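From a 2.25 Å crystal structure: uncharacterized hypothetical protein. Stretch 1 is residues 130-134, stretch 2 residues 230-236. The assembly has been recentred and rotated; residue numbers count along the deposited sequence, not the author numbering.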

# COMPACT_ATOMS: atom_id res chain seq x y z
N LYS B 130 -11.70 28.95 1.45
CA LYS B 130 -10.43 28.84 2.17
C LYS B 130 -10.67 28.17 3.56
O LYS B 130 -10.13 28.59 4.58
N PHE B 131 -11.49 27.10 3.57
CA PHE B 131 -11.84 26.28 4.72
C PHE B 131 -12.08 24.87 4.22
O PHE B 131 -13.16 24.54 3.72
N TYR B 132 -11.03 24.04 4.34
CA TYR B 132 -11.03 22.68 3.85
C TYR B 132 -9.90 21.87 4.45
O TYR B 132 -8.94 22.44 4.99
N ILE B 133 -10.02 20.55 4.32
CA ILE B 133 -9.04 19.54 4.68
C ILE B 133 -8.31 19.19 3.38
O ILE B 133 -8.94 18.67 2.46
N GLY B 134 -7.02 19.54 3.29
CA GLY B 134 -6.18 19.32 2.12
C GLY B 134 -5.56 17.94 2.06
O GLY B 134 -5.67 17.24 1.05
N PRO B 230 -21.64 27.93 13.44
CA PRO B 230 -20.48 27.10 13.09
C PRO B 230 -20.54 26.59 11.65
O PRO B 230 -21.62 26.38 11.09
N ARG B 231 -19.35 26.40 11.04
CA ARG B 231 -19.25 25.88 9.68
C ARG B 231 -18.47 24.56 9.75
O ARG B 231 -17.76 24.31 10.73
N SER B 232 -18.65 23.71 8.73
CA SER B 232 -18.11 22.37 8.66
C SER B 232 -17.45 22.08 7.36
O SER B 232 -17.91 22.53 6.31
N THR B 233 -16.37 21.29 7.43
CA THR B 233 -15.63 20.80 6.28
C THR B 233 -15.32 19.34 6.60
O THR B 233 -15.13 18.96 7.77
N SER B 234 -15.32 18.51 5.56
CA SER B 234 -15.18 17.07 5.71
C SER B 234 -14.15 16.48 4.78
O SER B 234 -13.74 17.10 3.80
N HIS B 235 -13.78 15.23 5.09
CA HIS B 235 -12.90 14.39 4.30
C HIS B 235 -13.17 12.96 4.69
O HIS B 235 -13.36 12.68 5.87
N THR B 236 -13.17 12.04 3.72
CA THR B 236 -13.36 10.62 4.00
C THR B 236 -12.08 10.06 4.67
O THR B 236 -10.98 10.60 4.46

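Packing of residues 130-134 against the strand 231-236, two segments whose touching residues are at least 100 apart in sequence and that together bury 446 Å². The strand that begins at Tyr132 runs in roughly the same direction as 231-236, with 29° between their axes and a closest approach of 6.0 Å. Lys130 points away, is poorly ordered and makes no contact. Phe131 points toward the partner strand with chi1 t, and its ring is sandwiched. Over one face, Arg231 (chi1 p, then extended through chi2 and chi3 t) lays its guanidinium almost parallel to the ring, planes at 6°; Arg231 CZ sits 4.4 Å from the centroid of the Phe131 ring but off-centre, giving a stack with cation-pi character. The opposite face receives the methyl of Thr233 (chi1 t), whose CG2 lies 3.8 Å from the centroid of the Phe131 ring, a CH-pi contact. Between these two residues the ring also meets backbone, Phe131 CE2 approaching Ser232 C to 3.4 Å, while the side chain of Ser232 points away. Tyr132 (chi1 p) directs its side chain away overall, so its main contribution is backbone: Tyr132 CA lies 3.4 Å from Thr233 OG1. That hydroxyl is 3.5 Å from Phe131 O, at best a weak hydrogen bond, and 2.5 Å from the oxygen of water 1. The water bridges the strands, accepting from Ile133 N at 2.9 Å and donating to Ser234 O at 2.7 Å. Ile133 (chi1 m, chi2 t) points in and extends the apolar contact: its CG1 is 4.0 Å from Thr233 CG2, its CD1 3.8 Å from Ser234 C, and its CG2 3.9 Å from His235 CB. His235 (chi1 t) also points toward stretch 1, while its ND1 donates to Thr236 O at 2.7 Å within its own strand. Gly134 has no side chain and adds no contact.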

# COMPACT_ATOMS: atom_id res chain seq x y z
CB LYS B 130 -9.73 30.21 2.30
CG LYS B 130 -8.84 30.55 1.09
CD LYS B 130 -7.61 29.63 0.98
CE LYS B 130 -6.87 29.72 -0.34
NZ LYS B 130 -5.75 28.74 -0.41
CB PHE B 131 -13.06 26.83 5.47
CG PHE B 131 -13.57 25.95 6.60
CD1 PHE B 131 -12.74 25.58 7.65
CD2 PHE B 131 -14.91 25.57 6.65
CE1 PHE B 131 -13.22 24.79 8.70
CE2 PHE B 131 -15.39 24.81 7.72
CZ PHE B 131 -14.55 24.43 8.74
CB TYR B 132 -10.91 22.67 2.29
CG TYR B 132 -9.63 23.30 1.78
CD1 TYR B 132 -8.45 22.57 1.72
CD2 TYR B 132 -9.60 24.62 1.34
CE1 TYR B 132 -7.26 23.15 1.27
CE2 TYR B 132 -8.43 25.21 0.88
CZ TYR B 132 -7.26 24.46 0.82
OH TYR B 132 -6.10 25.03 0.35
CB ILE B 133 -9.71 18.31 5.37
CG1 ILE B 133 -10.47 18.72 6.67
CG2 ILE B 133 -8.67 17.22 5.62
CD1 ILE B 133 -11.47 17.66 7.26
CB PRO B 230 -20.55 25.92 14.07
CG PRO B 230 -21.64 26.22 15.03
CD PRO B 230 -22.55 27.20 14.35
CB ARG B 231 -18.64 26.91 8.69
CG ARG B 231 -17.26 27.46 9.07
CD ARG B 231 -16.73 28.38 7.99
NE ARG B 231 -15.34 28.76 8.24
CZ ARG B 231 -14.62 29.56 7.45
NH1 ARG B 231 -15.16 30.08 6.35
NH2 ARG B 231 -13.37 29.85 7.76
CB SER B 232 -19.23 21.34 8.84
OG SER B 232 -19.76 21.44 10.15
CB THR B 233 -14.43 21.69 5.92
OG1 THR B 233 -14.01 21.29 4.62
CG2 THR B 233 -13.26 21.59 6.93
CB SER B 234 -16.53 16.41 5.42
OG SER B 234 -17.46 16.65 6.46
CB HIS B 235 -11.41 14.74 4.45
CG HIS B 235 -10.59 14.21 3.31
ND1 HIS B 235 -10.30 12.86 3.21
CD2 HIS B 235 -10.10 14.84 2.22
CE1 HIS B 235 -9.64 12.71 2.07
NE2 HIS B 235 -9.47 13.88 1.46
CB THR B 236 -13.74 9.88 2.72
OG1 THR B 236 -14.27 8.60 3.09
CG2 THR B 236 -12.57 9.74 1.74
O HOH W 1 -12.61 19.57 3.46